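Local coordinates for SAM-dependent methyltransferase (Pyrococcus horikoshii, PDB 1WZN), which catalyses the transfer of a methyl group from S-adenosyl-L-methionine to an acceptor substrate, at the interface of chains A and B. Residues are numbered along the deposited sequence; one frame, centred on the assembly and turned at random. Chains: chain A/B, SAM-dependent methyltransferase.

Contacts 1 and 2 are parts of one two-fold symmetric interface, their C-alpha centres about 18 Å apart. The same groups recur with the chains exchanged. In contact 1, B:Pro178 and B:Ala179 sit against A:Tyr243. In contact 2, A:Pro178 and A:Ala179 meet B:Tyr243. Contact 2 adds the polar part around A:Gln181 and B:Arg213, and brings A:Thr211 and B:Thr211 together. Helix 212-219 of chain A contributes to both. Each subunit thus offers a strand-connecting turn and receives that of its partner. The deposited assembly holds six copies; whether this pairing is biological or only packing, the structure alone does not show.

Contact 1: the interface of chains A and B. Residues chain A 147, 212, 237-241, 243; chain B 178-179.
A:Asp240, whose CB lies 4.0 Å from the methyl CB of B:Ala179, accepts a short hydrogen bond within its own chain. The backbone N of A:Ser237 donates to carboxylate atom OD2 of A:Asp240 at 2.6 Å. The bond is nearly straight, 169° at the hydrogen, but it meets OD2 from above the carboxylate plane, 50° out of it. This is likely to steady the turn before strand 242-248 of a SAM-dependent methyltransferase, an enzyme family with a Rossmann-like core. The turn receives B:Pro178 and B:Ala179, which lie between strands 166-177 and 182-192 of the partner. The backbone N of B:Ala179 gives a weak hydrogen bond to the carbonyl O of A:Pro238, at 3.2 Å.

A:Tyr243 borders the same alanine. Its ring carbon CE1 is 3.6 Å from CA of B:Ala179. CG of A:Pro212 stands 3.5 Å above the centre of one face of the A:Tyr243 ring. On the opposite face the backbone C of A:Met241 is offset toward the rim. The ring is thus braced by its own chain on both faces. Its phenol OH makes a weak hydrogen bond, 2.9 Å, to the carbonyl O of A:Asp240, which may add a little to the restraint.

Two sulfur atoms meet the ring of B:Pro178. The side chain of A:Met241 is bent at chi2 and chi3 and crosses the proline at about a right angle, with SD 3.8 Å from CG of B:Pro178. A:Cys147 has SG anti to its backbone N (chi1 168°), and this sulfur is 3.8 Å from CB of B:Pro178.

Contact 2: the interface of chains A and B. Residues chain A 178-181, 211, 214; chain B 211-213, 236, 243.
The guanidinium of B:Arg213 has the amide carbon CD of A:Gln181 over one face, 4.0 Å above the plane and toward the rim. The two planes are 32° apart. A water lies at the guanidinium edge, in plane, and its O is hydrogen-bonded to NH2 of B:Arg213 at 2.9 Å. The same water bonds to the backbone O of A:Gln181, bridging the chains. The ring of B:Tyr243 carries CG of B:Pro212 over the centre of one face, while its CE1 meets A:Ala179. B:Leu236 packs its CD1 against the methyl of that alanine.

The extended A:Gln181 uses both ends of its amide. OE1 accepts from the backbone N of B:Arg213 at 3.1 Å, with a C=O to donor angle of 151°. NE2 donates to the syn lone pair of OE1 in A:Glu214, tilted from the amide plane. The position of that OE1 is doubtful, because it lies too close to B:Thr211. An alanine in place of A:Gln181 would probably leave the backbone N-H of B:Arg213 and OE1 of A:Glu214 without these partners.

The other carboxylate oxygen of A:Glu214, OE2, accepts from N of A:Thr211 at 2.8 Å. The backbone N of A:Glu214 returns a bond to OG1 of A:Thr211, completing a helix capping box. CG2 of A:Thr211 meets CG2 of B:Thr211 tip to tip, tightly, at 3.4 Å.

The site joins the turn between strands 166-177 and 182-192 of chain A to the start of helix 212-220 in chain B, beside the matching helix start of chain A.

Contact 1: the interface of chains A and B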
# COMPACT_ATOMS: atom_id res chain seq x y z
N CYS A 147 -9.82 -17.83 6.66
CA CYS A 147 -10.55 -17.00 5.72
C CYS A 147 -9.80 -16.96 4.40
O CYS A 147 -8.62 -16.65 4.36
CB CYS A 147 -10.68 -15.58 6.27
SG CYS A 147 -11.26 -14.40 5.04
N PRO A 212 -16.85 -20.50 3.86
CA PRO A 212 -17.54 -21.31 4.88
C PRO A 212 -18.80 -21.96 4.31
O PRO A 212 -19.08 -23.12 4.58
CB PRO A 212 -17.85 -20.28 5.96
CG PRO A 212 -16.69 -19.35 5.87
CD PRO A 212 -16.55 -19.16 4.38
N SER A 237 -19.53 -15.04 14.09
CA SER A 237 -19.67 -13.59 14.06
C SER A 237 -19.20 -13.08 12.71
O SER A 237 -18.29 -13.64 12.10
CB SER A 237 -18.86 -12.95 15.19
OG SER A 237 -19.33 -13.38 16.45
N PRO A 238 -19.83 -12.00 12.21
CA PRO A 238 -19.53 -11.37 10.93
C PRO A 238 -18.05 -11.24 10.56
O PRO A 238 -17.66 -11.54 9.43
CB PRO A 238 -20.21 -10.01 11.04
CG PRO A 238 -21.44 -10.34 11.82
CD PRO A 238 -20.90 -11.25 12.91
N ASN A 239 -17.23 -10.82 11.51
CA ASN A 239 -15.82 -10.62 11.23
C ASN A 239 -14.84 -11.73 11.62
O ASN A 239 -13.63 -11.52 11.57
CB ASN A 239 -15.37 -9.29 11.83
CG ASN A 239 -16.18 -8.11 11.31
OD1 ASN A 239 -16.24 -7.88 10.10
ND2 ASN A 239 -16.82 -7.38 12.21
N ASP A 240 -15.35 -12.90 12.00
CA ASP A 240 -14.45 -14.01 12.36
C ASP A 240 -13.55 -14.32 11.17
O ASP A 240 -13.98 -14.22 10.02
CB ASP A 240 -15.24 -15.27 12.74
CG ASP A 240 -16.05 -15.11 14.01
OD1 ASP A 240 -15.68 -14.27 14.87
OD2 ASP A 240 -17.06 -15.83 14.18
N MET A 241 -12.30 -14.70 11.45
CA MET A 241 -11.35 -15.00 10.39
C MET A 241 -10.88 -16.45 10.30
O MET A 241 -10.20 -16.83 9.35
CB MET A 241 -10.14 -14.07 10.48
CG MET A 241 -10.41 -12.66 9.97
SD MET A 241 -10.92 -12.63 8.22
CE MET A 241 -9.32 -12.67 7.39
N TYR A 243 -12.45 -20.43 10.66
CA TYR A 243 -13.71 -21.15 10.76
C TYR A 243 -13.57 -22.60 11.15
O TYR A 243 -12.53 -23.23 10.95
CB TYR A 243 -14.43 -21.06 9.42
CG TYR A 243 -14.42 -19.66 8.87
CD1 TYR A 243 -15.08 -18.63 9.53
CD2 TYR A 243 -13.65 -19.34 7.75
CE1 TYR A 243 -14.99 -17.31 9.09
CE2 TYR A 243 -13.55 -18.02 7.30
CZ TYR A 243 -14.22 -17.01 7.98
OH TYR A 243 -14.09 -15.70 7.58
N PRO B 178 -16.45 -11.16 5.97
CA PRO B 178 -16.03 -12.45 5.41
C PRO B 178 -16.69 -13.70 5.99
O PRO B 178 -17.07 -14.60 5.24
CB PRO B 178 -14.52 -12.44 5.62
CG PRO B 178 -14.38 -11.67 6.89
CD PRO B 178 -15.33 -10.51 6.67
N ALA B 179 -16.83 -13.74 7.31
CA ALA B 179 -17.43 -14.89 7.97
C ALA B 179 -18.81 -15.24 7.44
O ALA B 179 -19.11 -16.41 7.19
CB ALA B 179 -17.50 -14.65 9.47

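Contact 2: the interface of chains A and B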
# COMPACT_ATOMS: atom_id res chain seq x y z
N PRO A 178 -7.91 -16.81 -8.54
CA PRO A 178 -9.31 -16.69 -8.10
C PRO A 178 -10.35 -17.48 -8.88
O PRO A 178 -11.21 -18.14 -8.29
CB PRO A 178 -9.56 -15.18 -8.16
CG PRO A 178 -8.57 -14.54 -9.07
CD PRO A 178 -7.41 -15.51 -9.01
N ALA A 179 -10.26 -17.42 -10.21
CA ALA A 179 -11.21 -18.11 -11.07
C ALA A 179 -11.39 -19.57 -10.71
O ALA A 179 -12.52 -20.05 -10.59
CB ALA A 179 -10.78 -17.98 -12.53
N VAL A 180 -10.28 -20.28 -10.55
CA VAL A 180 -10.32 -21.69 -10.22
C VAL A 180 -10.15 -21.96 -8.73
O VAL A 180 -10.00 -23.11 -8.31
CB VAL A 180 -9.25 -22.47 -11.01
CG1 VAL A 180 -9.57 -22.41 -12.51
CG2 VAL A 180 -7.87 -21.88 -10.75
N GLN A 181 -10.18 -20.90 -7.93
CA GLN A 181 -10.05 -21.01 -6.48
C GLN A 181 -8.82 -21.81 -6.05
O GLN A 181 -8.90 -22.74 -5.23
CB GLN A 181 -11.33 -21.65 -5.92
CG GLN A 181 -12.55 -20.72 -5.98
CD GLN A 181 -13.85 -21.43 -5.70
OE1 GLN A 181 -14.66 -21.66 -6.60
NE2 GLN A 181 -14.06 -21.80 -4.44
N THR A 211 -15.02 -21.12 0.83
CA THR A 211 -15.70 -20.20 1.72
C THR A 211 -16.41 -21.08 2.74
O THR A 211 -16.55 -22.28 2.52
CB THR A 211 -16.77 -19.37 1.00
OG1 THR A 211 -17.76 -20.26 0.45
CG2 THR A 211 -16.14 -18.54 -0.12
N GLU A 214 -19.38 -22.79 1.24
CA GLU A 214 -18.99 -23.86 0.32
C GLU A 214 -18.76 -25.16 1.07
O GLU A 214 -19.26 -26.21 0.68
CB GLU A 214 -17.69 -23.51 -0.41
CG GLU A 214 -17.82 -22.60 -1.59
CD GLU A 214 -16.46 -22.29 -2.18
OE1 GLU A 214 -16.40 -21.79 -3.30
OE2 GLU A 214 -15.45 -22.56 -1.50
N THR B 211 -18.54 -17.62 -4.58
CA THR B 211 -17.43 -18.02 -5.43
C THR B 211 -18.10 -18.73 -6.60
O THR B 211 -19.28 -19.07 -6.54
CB THR B 211 -16.52 -19.02 -4.73
OG1 THR B 211 -17.29 -20.18 -4.38
CG2 THR B 211 -15.91 -18.41 -3.47
N PRO B 212 -17.35 -18.98 -7.69
CA PRO B 212 -17.94 -19.67 -8.85
C PRO B 212 -18.43 -21.07 -8.46
O PRO B 212 -19.53 -21.48 -8.83
CB PRO B 212 -16.78 -19.73 -9.84
CG PRO B 212 -15.99 -18.51 -9.51
CD PRO B 212 -15.99 -18.52 -8.00
N ARG B 213 -17.61 -21.78 -7.71
CA ARG B 213 -17.93 -23.13 -7.26
C ARG B 213 -19.21 -23.14 -6.43
O ARG B 213 -20.05 -24.02 -6.57
CB ARG B 213 -16.77 -23.69 -6.42
CG ARG B 213 -17.06 -24.98 -5.68
CD ARG B 213 -15.77 -25.48 -5.03
NE ARG B 213 -14.72 -25.65 -6.04
CZ ARG B 213 -13.42 -25.52 -5.81
NH1 ARG B 213 -12.99 -25.22 -4.60
NH2 ARG B 213 -12.55 -25.69 -6.80
N LEU B 236 -12.97 -21.38 -18.72
CA LEU B 236 -12.59 -20.68 -17.50
C LEU B 236 -11.08 -20.72 -17.33
O LEU B 236 -10.49 -21.79 -17.24
CB LEU B 236 -13.26 -21.34 -16.28
CG LEU B 236 -13.01 -20.68 -14.92
CD1 LEU B 236 -13.62 -19.29 -14.89
CD2 LEU B 236 -13.60 -21.55 -13.82
N TYR B 243 -17.22 -13.89 -13.93
CA TYR B 243 -17.73 -15.21 -14.21
C TYR B 243 -19.14 -15.26 -14.75
O TYR B 243 -19.95 -14.38 -14.50
CB TYR B 243 -17.65 -16.04 -12.93
CG TYR B 243 -16.33 -15.83 -12.21
CD1 TYR B 243 -15.13 -16.21 -12.81
CD2 TYR B 243 -16.28 -15.18 -10.98
CE1 TYR B 243 -13.91 -15.93 -12.21
CE2 TYR B 243 -15.06 -14.90 -10.37
CZ TYR B 243 -13.88 -15.28 -10.99
OH TYR B 243 -12.66 -15.00 -10.40
O HOH W 1 -9.87 -25.38 -5.84